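Transcriptional regulator (Thermus thermophilus, PDB 2H0A) probably regulates transcription as a CcpA-like repressor, using a core of the periplasmic-binding-protein type that in such regulators receives the effector signal. Local coordinates at residues A[58-63]-A[238-243]; A[94-99]-A[230-235]; A[108-113]-A[143-148]; A[173-176]-A[181-184]; A[19-24]-A[30-35]. One frame throughout, in Å; residues are numbered along the deposited sequence.

Interaction 1: A[58-63]-A[238-243]; sequences GLILAS and ARAAQL
Ile-60 meets Ala-240 and Ala-241 with its two branches spread along the surface of the helix, one branch for each alanine. Its CG2 sits anti to the backbone N and faces the methyl of Ala-240, with 4.4 Å from Ile-60 CG2 to Ala-240 CB. The other branch starts beside the backbone N (chi1 -64°) and continues extended, which carries CD1 further along the helix to the backbone of Ala-241; Ile-60 CD1 lies 4.2 Å from Ala-241 CA.

The alanines are turned differently. The CB of Ala-240 is directed at the strand and meets the isoleucine methyl to methyl. The CB of Ala-241 runs across the line of approach, leaving its CA as the nearest point. With side chains this short, the helix lies close, and the CA atoms of Ile-60 and Ala-240 are 7.2 Å apart.

Strand 58-62 is an inner strand of the large sheet, hydrogen-bonded through its backbone to strands 2-6 and 81-84, and helix 233-248 covers the face on which Ile-60 stands. Val-84 touches both Ile-60 and Ala-240, while helix 12-25 also packs here, with Ile-21 on Ile-60 and Val-24 on Ala-241.

No hydrogen bond or salt bridge passes between the two segments. All three touching residues are buried and their side chains are purely aliphatic, so the helix is held against the sheet here by van der Waals packing and the exclusion of water, forces that fix the spacing through shape rather than through any directional bond.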
# COMPACT_ATOMS: atom_id res chain seq x y z
N GLY A 58 -20.21 -20.65 2.52
CA GLY A 58 -19.89 -19.96 3.75
C GLY A 58 -18.94 -18.80 3.55
O GLY A 58 -18.19 -18.76 2.57
N LEU A 59 -18.96 -17.86 4.49
CA LEU A 59 -18.11 -16.67 4.41
C LEU A 59 -17.17 -16.47 5.60
O LEU A 59 -17.57 -16.59 6.77
CB LEU A 59 -18.98 -15.42 4.24
CG LEU A 59 -19.83 -15.25 2.98
N ILE A 60 -15.91 -16.16 5.30
CA ILE A 60 -14.89 -15.90 6.32
C ILE A 60 -14.49 -14.44 6.20
O ILE A 60 -13.87 -14.04 5.21
CB ILE A 60 -13.65 -16.80 6.10
CG1 ILE A 60 -14.03 -18.27 6.27
CG2 ILE A 60 -12.53 -16.39 7.06
CD1 ILE A 60 -12.90 -19.24 6.01
N LEU A 61 -14.84 -13.63 7.19
CA LEU A 61 -14.52 -12.20 7.16
C LEU A 61 -13.23 -11.92 7.92
O LEU A 61 -13.11 -12.28 9.09
CB LEU A 61 -15.66 -11.40 7.77
CG LEU A 61 -16.02 -10.09 7.06
CD1 LEU A 61 -16.99 -9.30 7.93
CD2 LEU A 61 -14.76 -9.27 6.78
N ALA A 62 -12.29 -11.24 7.27
CA ALA A 62 -11.01 -10.94 7.89
C ALA A 62 -10.77 -9.49 8.35
O ALA A 62 -11.13 -8.53 7.67
CB ALA A 62 -9.88 -11.37 6.96
N SER A 63 -10.15 -9.37 9.53
CA SER A 63 -9.77 -8.11 10.16
C SER A 63 -10.80 -7.01 10.34
O SER A 63 -10.69 -6.22 11.26
CB SER A 63 -8.56 -7.53 9.44
OG SER A 63 -7.49 -8.45 9.42
N ALA A 238 -6.71 -21.28 9.80
CA ALA A 238 -7.11 -22.69 9.87
C ALA A 238 -8.25 -22.88 10.87
O ALA A 238 -9.20 -23.61 10.60
CB ALA A 238 -5.92 -23.56 10.27
N ARG A 239 -8.16 -22.24 12.03
CA ARG A 239 -9.21 -22.36 13.03
C ARG A 239 -10.49 -21.72 12.50
O ARG A 239 -11.58 -22.26 12.68
CB ARG A 239 -8.81 -21.67 14.34
CG ARG A 239 -9.91 -21.65 15.41
CD ARG A 239 -10.47 -23.06 15.68
NE ARG A 239 -9.41 -24.00 16.06
CZ ARG A 239 -9.59 -25.30 16.26
NH1 ARG A 239 -10.80 -25.83 16.10
NH2 ARG A 239 -8.57 -26.07 16.58
N ALA A 240 -10.34 -20.58 11.83
CA ALA A 240 -11.47 -19.88 11.24
C ALA A 240 -12.16 -20.79 10.22
O ALA A 240 -13.39 -20.83 10.14
CB ALA A 240 -10.98 -18.63 10.55
N ALA A 241 -11.37 -21.53 9.46
CA ALA A 241 -11.91 -22.44 8.47
C ALA A 241 -12.70 -23.58 9.14
O ALA A 241 -13.83 -23.86 8.75
CB ALA A 241 -10.79 -23.01 7.60
N GLN A 242 -12.09 -24.23 10.13
CA GLN A 242 -12.73 -25.34 10.83
C GLN A 242 -14.09 -24.98 11.41
O GLN A 242 -15.05 -25.73 11.25
CB GLN A 242 -11.83 -25.86 11.96
CG GLN A 242 -12.46 -27.00 12.77
CD GLN A 242 -12.65 -28.30 11.99
OE1 GLN A 242 -13.49 -29.13 12.35
NE2 GLN A 242 -11.86 -28.49 10.93
N LEU A 243 -14.17 -23.84 12.08
CA LEU A 243 -15.43 -23.39 12.67
C LEU A 243 -16.46 -23.27 11.57
O LEU A 243 -17.60 -23.71 11.73
CB LEU A 243 -15.27 -22.03 13.35
CG LEU A 243 -14.44 -21.94 14.63
CD1 LEU A 243 -14.14 -20.49 14.94
CD2 LEU A 243 -15.19 -22.58 15.78

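Interaction 2: A[94-99]-A[230-235]; sequences VYLDNR and AQPVEA
Two of the chain crossings between the lobes of the periplasmic-binding-protein fold meet where Leu-96 faces Gln-231 and Pro-232. Residues 94-99 lead from strand 92-96 of one lobe into helix 99-109 of the other; residues 230-235 bring the chain back, from strand 227-230 into helix 233-248. Crossings of this kind form the hinge in relatives of this family, and a similar role is likely here.

Leu-96 points at the returning chain and divides its methyls between two partners. With CG anti to the backbone N (chi1 -170°), CD1 meets the proline ring, 3.6 Å from Leu-96 CD1 to Pro-232 CD. The other methyl lies against the extended glutamine side chain, with Leu-96 CD2 3.7 Å from Gln-231 CG. Phe-260, on the third crossing strand, touches both Leu-96 and Pro-232.

Each turn prepares a helix: Pro-232 takes the N-cap position of 233-248, and Asp-97 OD1 accepts from Leu-100 N at the start of 99-109. The amide of Gln-231 is tied at both ends, NE2 through a weak hydrogen bond to Asp-216 and OE1 through water. That water links the crossings: it accepts a hydrogen bond from Asn-98 ND2 at 3.1 Å and donates one to Gln-231 OE1 at 3.0 Å.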
# COMPACT_ATOMS: atom_id res chain seq x y z
N VAL A 94 -12.51 -15.78 15.67
CA VAL A 94 -11.20 -16.20 16.11
C VAL A 94 -10.45 -14.86 16.16
O VAL A 94 -10.68 -13.98 15.33
CB VAL A 94 -10.55 -17.22 15.12
CG1 VAL A 94 -11.54 -17.57 14.04
CG2 VAL A 94 -9.25 -16.68 14.54
N TYR A 95 -9.59 -14.69 17.16
CA TYR A 95 -8.86 -13.43 17.29
C TYR A 95 -7.65 -13.62 18.19
O TYR A 95 -7.54 -14.62 18.88
CB TYR A 95 -9.76 -12.35 17.88
CG TYR A 95 -10.27 -12.70 19.25
CD1 TYR A 95 -11.34 -13.59 19.40
CD2 TYR A 95 -9.67 -12.19 20.40
CE1 TYR A 95 -11.78 -13.97 20.67
CE2 TYR A 95 -10.10 -12.57 21.67
CZ TYR A 95 -11.16 -13.46 21.80
OH TYR A 95 -11.58 -13.86 23.04
N LEU A 96 -6.77 -12.63 18.18
CA LEU A 96 -5.56 -12.66 18.98
C LEU A 96 -5.62 -11.69 20.15
O LEU A 96 -6.27 -10.66 20.07
CB LEU A 96 -4.35 -12.28 18.13
CG LEU A 96 -3.01 -12.53 18.82
CD1 LEU A 96 -2.49 -13.87 18.36
CD2 LEU A 96 -2.02 -11.44 18.48
N ASP A 97 -4.95 -12.04 21.24
CA ASP A 97 -4.90 -11.16 22.41
C ASP A 97 -3.76 -10.18 22.15
O ASP A 97 -2.63 -10.38 22.60
CB ASP A 97 -4.60 -11.96 23.68
CG ASP A 97 -4.75 -11.13 24.94
OD1 ASP A 97 -4.29 -9.98 24.98
OD2 ASP A 97 -5.33 -11.65 25.92
N ASN A 98 -4.05 -9.11 21.40
CA ASN A 98 -3.04 -8.11 21.08
C ASN A 98 -2.54 -7.29 22.25
O ASN A 98 -1.42 -6.79 22.20
CB ASN A 98 -3.58 -7.17 19.99
CG ASN A 98 -3.35 -7.72 18.59
OD1 ASN A 98 -2.24 -7.67 18.07
ND2 ASN A 98 -4.41 -8.26 17.99
N ARG A 99 -3.36 -7.13 23.29
CA ARG A 99 -2.95 -6.36 24.46
C ARG A 99 -1.80 -7.12 25.09
O ARG A 99 -0.79 -6.55 25.49
CB ARG A 99 -4.09 -6.22 25.46
CG ARG A 99 -3.93 -5.03 26.39
CD ARG A 99 -4.80 -5.15 27.62
NE ARG A 99 -4.89 -3.89 28.35
CZ ARG A 99 -5.60 -2.84 27.95
NH1 ARG A 99 -6.28 -2.88 26.81
NH2 ARG A 99 -5.62 -1.74 28.69
N ALA A 230 5.50 -12.84 17.81
CA ALA A 230 4.87 -13.66 16.77
C ALA A 230 3.40 -14.03 16.93
O ALA A 230 2.97 -14.48 17.98
CB ALA A 230 5.70 -14.94 16.55
N GLN A 231 2.65 -13.84 15.84
CA GLN A 231 1.24 -14.18 15.77
C GLN A 231 1.10 -15.48 14.99
O GLN A 231 1.80 -15.69 14.01
CB GLN A 231 0.45 -13.13 15.00
CG GLN A 231 0.36 -11.75 15.60
CD GLN A 231 -0.66 -10.91 14.86
OE1 GLN A 231 -1.87 -11.15 14.96
NE2 GLN A 231 -0.19 -9.93 14.10
N PRO A 232 0.20 -16.39 15.43
CA PRO A 232 -0.02 -17.68 14.76
C PRO A 232 -1.11 -17.48 13.71
O PRO A 232 -2.18 -18.07 13.79
CB PRO A 232 -0.48 -18.57 15.90
CG PRO A 232 -1.30 -17.60 16.75
CD PRO A 232 -0.44 -16.37 16.77
N VAL A 233 -0.81 -16.63 12.73
CA VAL A 233 -1.75 -16.26 11.67
C VAL A 233 -2.34 -17.40 10.84
O VAL A 233 -3.53 -17.40 10.55
CB VAL A 233 -1.12 -15.21 10.74
CG1 VAL A 233 -2.16 -14.64 9.80
CG2 VAL A 233 -0.50 -14.09 11.57
N GLU A 234 -1.52 -18.37 10.46
CA GLU A 234 -2.03 -19.50 9.69
C GLU A 234 -3.01 -20.28 10.55
O GLU A 234 -4.13 -20.57 10.12
CB GLU A 234 -0.88 -20.41 9.24
CG GLU A 234 0.17 -19.70 8.40
CD GLU A 234 1.20 -18.97 9.23
OE1 GLU A 234 0.83 -18.36 10.26
OE2 GLU A 234 2.40 -18.98 8.85
N ALA A 235 -2.60 -20.60 11.78
CA ALA A 235 -3.44 -21.35 12.71
C ALA A 235 -4.76 -20.60 12.95
O ALA A 235 -5.81 -21.21 13.15
CB ALA A 235 -2.70 -21.56 14.04
O HOH W 1 -4.35 -9.54 15.17

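Interaction 3: A[108-113]-A[143-148]; sequences YLARFP and EALKEA
Leu-145 reaches Ala-110 with a single methyl. From CB the chain leaves the helix across the direction of its neighbour, not at it, and neither CB nor CG touches the alanine methyl. CD1 continues the chain, anti to CA (chi2 -179°), and diverges; the other branch, CD2, turns off it and makes the contact, with Leu-145 CD2 4.2 Å from Ala-110 CB. The side chain as a whole also packs on Ile-116 and Phe-152.

Ala-110 has a second neighbour just past the end of helix 133-147: its CB and Ala-148 CB lie 3.8 Å apart, methyl to methyl. With only alanine on one side, the backbones come near, 6.3 Å between the CA atoms of Ala-110 and Leu-145. Ala-110 lies within the type I turn, Leu-109 to Phe-112, in which the chain leaves helix 99-109, and Arg-150 NH1 binds the carbonyls of both Ala-110 and Phe-112.

Leu-109 and Leu-145 both rest on Ile-116 of strand 116-121. Two helices meeting side by side at their C-terminal ends on one face of a parallel sheet is typical of the Rossmann-like lobe of this fold.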
# COMPACT_ATOMS: atom_id res chain seq x y z
N TYR A 108 9.63 -6.96 27.93
CA TYR A 108 10.86 -7.47 27.34
C TYR A 108 11.89 -6.38 27.11
O TYR A 108 13.04 -6.50 27.52
CB TYR A 108 10.57 -8.19 26.02
CG TYR A 108 11.82 -8.73 25.36
CD1 TYR A 108 12.57 -9.73 25.96
CD2 TYR A 108 12.25 -8.23 24.12
CE1 TYR A 108 13.72 -10.23 25.36
CE2 TYR A 108 13.40 -8.72 23.50
CZ TYR A 108 14.13 -9.73 24.13
OH TYR A 108 15.27 -10.24 23.56
N LEU A 109 11.46 -5.32 26.42
CA LEU A 109 12.33 -4.19 26.11
C LEU A 109 12.77 -3.49 27.38
O LEU A 109 13.84 -2.89 27.44
CB LEU A 109 11.60 -3.21 25.20
CG LEU A 109 12.06 -3.11 23.74
CD1 LEU A 109 12.50 -4.46 23.23
CD2 LEU A 109 10.93 -2.54 22.91
N ALA A 110 11.92 -3.57 28.40
CA ALA A 110 12.19 -2.97 29.69
C ALA A 110 13.42 -3.58 30.35
O ALA A 110 13.81 -3.18 31.44
CB ALA A 110 10.99 -3.15 30.58
N ARG A 111 14.05 -4.55 29.70
CA ARG A 111 15.20 -5.21 30.29
C ARG A 111 16.50 -4.76 29.64
O ARG A 111 17.55 -5.35 29.87
CB ARG A 111 15.06 -6.72 30.15
CG ARG A 111 13.70 -7.25 30.59
CD ARG A 111 13.56 -8.73 30.27
NE ARG A 111 14.61 -9.49 30.93
CZ ARG A 111 15.02 -10.69 30.55
NH1 ARG A 111 14.47 -11.29 29.50
NH2 ARG A 111 16.00 -11.30 31.22
N PHE A 112 16.43 -3.70 28.83
CA PHE A 112 17.61 -3.19 28.12
C PHE A 112 17.96 -1.74 28.40
O PHE A 112 17.11 -0.93 28.77
CB PHE A 112 17.43 -3.35 26.61
CG PHE A 112 17.17 -4.75 26.16
CD1 PHE A 112 15.94 -5.36 26.39
CD2 PHE A 112 18.17 -5.46 25.50
CE1 PHE A 112 15.70 -6.66 25.97
CE2 PHE A 112 17.95 -6.76 25.08
CZ PHE A 112 16.71 -7.37 25.31
N PRO A 113 19.24 -1.39 28.24
CA PRO A 113 19.76 -0.04 28.45
C PRO A 113 19.29 0.91 27.33
O PRO A 113 18.94 0.47 26.24
CB PRO A 113 21.27 -0.24 28.42
CG PRO A 113 21.44 -1.65 28.88
CD PRO A 113 20.35 -2.36 28.15
N GLU A 143 1.27 -0.46 29.81
CA GLU A 143 1.02 -1.08 31.10
C GLU A 143 2.24 -1.85 31.58
O GLU A 143 2.64 -1.74 32.73
CB GLU A 143 -0.19 -2.00 31.01
CG GLU A 143 -1.51 -1.29 30.70
CD GLU A 143 -2.12 -0.59 31.91
OE1 GLU A 143 -1.43 0.25 32.54
OE2 GLU A 143 -3.30 -0.88 32.23
N ALA A 144 2.85 -2.63 30.69
CA ALA A 144 4.02 -3.41 31.06
C ALA A 144 5.19 -2.50 31.42
O ALA A 144 5.90 -2.75 32.39
CB ALA A 144 4.41 -4.35 29.93
N LEU A 145 5.40 -1.46 30.61
CA LEU A 145 6.49 -0.51 30.85
C LEU A 145 6.33 0.16 32.20
O LEU A 145 7.29 0.33 32.94
CB LEU A 145 6.51 0.57 29.76
CG LEU A 145 7.10 0.17 28.41
CD1 LEU A 145 7.04 1.37 27.48
CD2 LEU A 145 8.54 -0.32 28.59
N LYS A 146 5.10 0.54 32.51
CA LYS A 146 4.79 1.19 33.77
C LYS A 146 5.14 0.26 34.92
O LYS A 146 5.88 0.63 35.83
CB LYS A 146 3.30 1.53 33.82
CG LYS A 146 2.87 2.29 35.05
CD LYS A 146 1.40 2.66 34.98
CE LYS A 146 1.01 3.54 36.16
NZ LYS A 146 -0.43 3.94 36.12
N GLU A 147 4.62 -0.96 34.84
CA GLU A 147 4.83 -1.97 35.87
C GLU A 147 6.29 -2.36 36.04
O GLU A 147 6.65 -3.01 37.02
CB GLU A 147 3.99 -3.21 35.55
CG GLU A 147 2.52 -2.86 35.35
CD GLU A 147 1.63 -4.06 35.08
OE1 GLU A 147 1.95 -4.86 34.18
OE2 GLU A 147 0.60 -4.19 35.78
N ALA A 148 7.14 -1.95 35.10
CA ALA A 148 8.56 -2.29 35.18
C ALA A 148 9.42 -1.11 35.64
O ALA A 148 10.65 -1.22 35.69
CB ALA A 148 9.04 -2.80 33.84

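Interaction 4: A[173-176]-A[181-184]; sequences HFLE and PLNV
Phe-174 and Leu-182 are brought together by different first torsions. The phenylalanine CG stands beside its backbone N, anti to the carbonyl carbon (chi1 -53°), which lays the ring between the helix and Val-184. Leu-182 has CG tucked between backbone N and carbonyl carbon (chi1 65°), and its two methyls rise from the strand to separate partners.

One of them, CD1, reaches the root of the aromatic side chain, with Leu-182 CD1 4.0 Å from Phe-174 CB. The other meets a second leucine methyl to methyl, Leu-182 CD2 lying 4.1 Å from Leu-175 CD2, and these two leucine side chains cross at about a right angle.

Two residues along, Val-184 meets the ring along its CD2-CE2 bond, one methyl near each carbon: Val-184 CG2 is 3.9 Å from Phe-174 CD2, and Val-184 CG1 is 3.9 Å from Phe-174 CE2. The valine approaches the ring at a slant. Being alternate residues of a strand, Leu-182 and Val-184 face the helix together, while Asn-183 between them turns to the other face and touches Phe-112.

The ring of Phe-174 also meets that of Phe-117, their planes inclined by about 30°, and Ile-119 of the same strand packs on both Phe-174 and Val-184. This is the returning half of a beta-alpha-beta crossover: strand 157-160, helix 164-175 and strand 182-185, with strand 116-121 lying between the two strands in the sheet, as is typical of Rossmann-like domains.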
# COMPACT_ATOMS: atom_id res chain seq x y z
N HIS A 173 13.98 9.74 13.35
CA HIS A 173 13.32 10.63 14.29
C HIS A 173 13.85 10.39 15.71
O HIS A 173 14.20 11.34 16.42
CB HIS A 173 11.81 10.39 14.27
CG HIS A 173 11.06 11.23 15.25
ND1 HIS A 173 10.88 12.58 15.08
CD2 HIS A 173 10.48 10.91 16.43
CE1 HIS A 173 10.22 13.07 16.12
NE2 HIS A 173 9.97 12.08 16.95
N PHE A 174 13.90 9.13 16.11
CA PHE A 174 14.38 8.76 17.43
C PHE A 174 15.85 9.14 17.64
O PHE A 174 16.26 9.51 18.74
CB PHE A 174 14.24 7.26 17.65
CG PHE A 174 12.85 6.73 17.41
CD1 PHE A 174 11.73 7.42 17.85
CD2 PHE A 174 12.68 5.47 16.83
CE1 PHE A 174 10.46 6.86 17.72
CE2 PHE A 174 11.42 4.91 16.70
CZ PHE A 174 10.30 5.60 17.15
N LEU A 175 16.65 9.03 16.58
CA LEU A 175 18.07 9.33 16.69
C LEU A 175 18.39 10.78 17.01
O LEU A 175 19.48 11.07 17.49
CB LEU A 175 18.80 8.92 15.41
CG LEU A 175 18.91 7.40 15.24
CD1 LEU A 175 19.46 7.08 13.86
CD2 LEU A 175 19.79 6.81 16.34
N GLU A 176 17.46 11.70 16.77
CA GLU A 176 17.73 13.08 17.11
C GLU A 176 17.30 13.36 18.55
O GLU A 176 17.57 14.43 19.10
CB GLU A 176 17.08 14.05 16.10
CG GLU A 176 15.75 13.63 15.52
CD GLU A 176 15.30 14.54 14.37
OE1 GLU A 176 16.07 14.71 13.39
OE2 GLU A 176 14.16 15.08 14.43
N PRO A 181 22.96 3.33 22.88
CA PRO A 181 21.97 2.33 22.48
C PRO A 181 20.55 2.81 22.73
O PRO A 181 20.30 3.60 23.65
CB PRO A 181 22.31 1.14 23.35
CG PRO A 181 22.64 1.81 24.64
CD PRO A 181 23.53 2.98 24.19
N LEU A 182 19.62 2.33 21.91
CA LEU A 182 18.23 2.67 22.09
C LEU A 182 17.37 1.51 21.60
O LEU A 182 17.76 0.73 20.73
CB LEU A 182 17.86 3.97 21.36
CG LEU A 182 17.93 4.05 19.84
CD1 LEU A 182 17.20 5.28 19.37
CD2 LEU A 182 19.37 4.07 19.40
N ASN A 183 16.19 1.40 22.20
CA ASN A 183 15.27 0.33 21.88
C ASN A 183 14.07 0.84 21.13
O ASN A 183 13.53 1.90 21.43
CB ASN A 183 14.83 -0.33 23.18
CG ASN A 183 16.01 -0.71 24.03
OD1 ASN A 183 16.79 -1.59 23.66
ND2 ASN A 183 16.17 -0.04 25.17
N VAL A 184 13.66 0.05 20.14
CA VAL A 184 12.52 0.39 19.30
C VAL A 184 11.50 -0.74 19.19
O VAL A 184 11.86 -1.89 18.93
CB VAL A 184 12.98 0.75 17.86
CG1 VAL A 184 11.76 1.08 16.99
CG2 VAL A 184 13.96 1.93 17.89

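Interaction 5: A[19-24]-A[30-35]; sequences EGIEGV and YDLALF
The flat carboxylate of Glu-22 meets the contact lightly: its OE2 lies 4.2 Å from Leu-32 CD2, while the packing is done by its CG. The ring of Tyr-30 swings away from helix 12-25 and packs instead on Leu-245 and Met-248 of helix 233-248. The contact belongs to the first beta-alpha-beta unit of the chain, strand 2-6, helix 12-25 and strand 31-34, in which the strands are parallel neighbours and 31-34 is one of the two edge strands within the chain.

Leu-32 is the residue that joins helix to strand. Its CG is anti to the backbone N (chi1 -165°), and the forked end fits against two consecutive helix residues, meeting each side chain at about a right angle. Glu-22 contributes its aliphatic part, held extended beyond CG, at the more open border of the contact. Ile-21 contributes a branch from the buried side, and Val-18 and Leu-25 of the same helix also pack on Leu-32. The backbones approach to 7.0 Å between the CA atoms of Glu-22 and Leu-32. Both leucine methyls come near a single isoleucine carbon: Ile-21 CG2 is 4.0 Å from Leu-32 CD1 and 4.2 Å from Leu-32 CD2.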
# COMPACT_ATOMS: atom_id res chain seq x y z
N GLU A 19 -3.35 -18.94 3.64
CA GLU A 19 -2.63 -20.20 3.52
C GLU A 19 -3.20 -21.09 4.60
O GLU A 19 -3.38 -22.30 4.40
CB GLU A 19 -1.13 -19.99 3.76
CG GLU A 19 -0.31 -21.27 3.62
CD GLU A 19 1.19 -21.02 3.80
OE1 GLU A 19 1.75 -20.20 3.05
OE2 GLU A 19 1.80 -21.66 4.70
N GLY A 20 -3.51 -20.49 5.75
CA GLY A 20 -4.07 -21.22 6.86
C GLY A 20 -5.45 -21.76 6.55
O GLY A 20 -5.78 -22.87 6.95
N ILE A 21 -6.25 -20.98 5.83
CA ILE A 21 -7.60 -21.38 5.46
C ILE A 21 -7.58 -22.42 4.35
O ILE A 21 -8.27 -23.44 4.42
CB ILE A 21 -8.43 -20.18 4.96
CG1 ILE A 21 -8.63 -19.18 6.10
CG2 ILE A 21 -9.75 -20.65 4.41
CD1 ILE A 21 -9.30 -17.89 5.69
N GLU A 22 -6.78 -22.17 3.31
CA GLU A 22 -6.67 -23.10 2.19
C GLU A 22 -6.23 -24.46 2.70
O GLU A 22 -6.83 -25.48 2.38
CB GLU A 22 -5.65 -22.60 1.17
CG GLU A 22 -6.02 -21.27 0.52
CD GLU A 22 -5.12 -20.94 -0.66
OE1 GLU A 22 -3.88 -20.95 -0.50
OE2 GLU A 22 -5.66 -20.65 -1.76
N GLY A 23 -5.16 -24.46 3.49
CA GLY A 23 -4.67 -25.70 4.03
C GLY A 23 -5.80 -26.53 4.58
O GLY A 23 -5.87 -27.74 4.35
N VAL A 24 -6.71 -25.89 5.31
CA VAL A 24 -7.84 -26.59 5.89
C VAL A 24 -8.93 -26.90 4.87
O VAL A 24 -9.15 -28.06 4.53
CB VAL A 24 -8.44 -25.78 7.06
CG1 VAL A 24 -9.72 -26.43 7.57
CG2 VAL A 24 -7.44 -25.70 8.19
N TYR A 30 -13.26 -28.23 -0.35
CA TYR A 30 -14.00 -26.99 -0.58
C TYR A 30 -13.12 -26.04 -1.39
O TYR A 30 -11.90 -26.08 -1.29
CB TYR A 30 -14.38 -26.31 0.74
CG TYR A 30 -15.67 -26.79 1.36
CD1 TYR A 30 -15.74 -28.04 1.99
CD2 TYR A 30 -16.81 -26.01 1.32
CE1 TYR A 30 -16.93 -28.48 2.57
CE2 TYR A 30 -18.01 -26.45 1.90
CZ TYR A 30 -18.05 -27.68 2.52
OH TYR A 30 -19.22 -28.11 3.10
N ASP A 31 -13.76 -25.21 -2.21
CA ASP A 31 -13.03 -24.25 -3.03
C ASP A 31 -13.05 -22.89 -2.34
O ASP A 31 -14.02 -22.54 -1.67
CB ASP A 31 -13.66 -24.13 -4.42
CG ASP A 31 -13.15 -25.19 -5.38
OD2 ASP A 31 -12.48 -24.82 -6.37
N LEU A 32 -11.97 -22.13 -2.50
CA LEU A 32 -11.87 -20.82 -1.87
C LEU A 32 -12.02 -19.66 -2.85
O LEU A 32 -11.30 -19.59 -3.85
CB LEU A 32 -10.54 -20.71 -1.14
CG LEU A 32 -10.41 -19.57 -0.14
CD1 LEU A 32 -11.46 -19.74 0.95
CD2 LEU A 32 -9.01 -19.56 0.46
N ALA A 33 -12.94 -18.76 -2.56
CA ALA A 33 -13.17 -17.59 -3.41
C ALA A 33 -12.70 -16.33 -2.69
O ALA A 33 -13.35 -15.83 -1.77
CB ALA A 33 -14.65 -17.48 -3.76
N LEU A 34 -11.57 -15.80 -3.15
CA LEU A 34 -10.97 -14.61 -2.56
C LEU A 34 -11.67 -13.33 -3.04
O LEU A 34 -11.73 -13.06 -4.23
CB LEU A 34 -9.49 -14.57 -2.96
CG LEU A 34 -8.45 -14.11 -1.94
CD1 LEU A 34 -7.07 -14.17 -2.59
CD2 LEU A 34 -8.76 -12.70 -1.47
N PHE A 35 -12.19 -12.55 -2.11
CA PHE A 35 -12.86 -11.31 -2.48
C PHE A 35 -12.25 -10.06 -1.84
O PHE A 35 -12.78 -9.56 -0.85
CB PHE A 35 -14.35 -11.37 -2.11
CG PHE A 35 -15.16 -12.31 -2.96
CD1 PHE A 35 -14.92 -12.43 -4.33
CD2 PHE A 35 -16.19 -13.06 -2.39
CE1 PHE A 35 -15.69 -13.28 -5.12
CE2 PHE A 35 -16.97 -13.92 -3.18

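Overall arrangement
Starting at the N terminus, interaction 5 closes first, a short loop complete before any other opens. Interaction 1 then opens at strand 58-62 and interaction 2 at 94-99. Within both, interactions 3 and 4 open and close one after the other; interaction 2 closes at 230-235 and interaction 1 last, at 238-243, so nothing crosses. Interactions 1 and 5 pack together in one lobe, their centres about 9 Å apart, through Val-24 on Ala-238. Interactions 3 and 4 share the other lobe, joined by a probable hydrogen bond from Asn-183 ND2 to Pro-113 O. Interaction 2 lies between, sharing helix 233-248 with interaction 1.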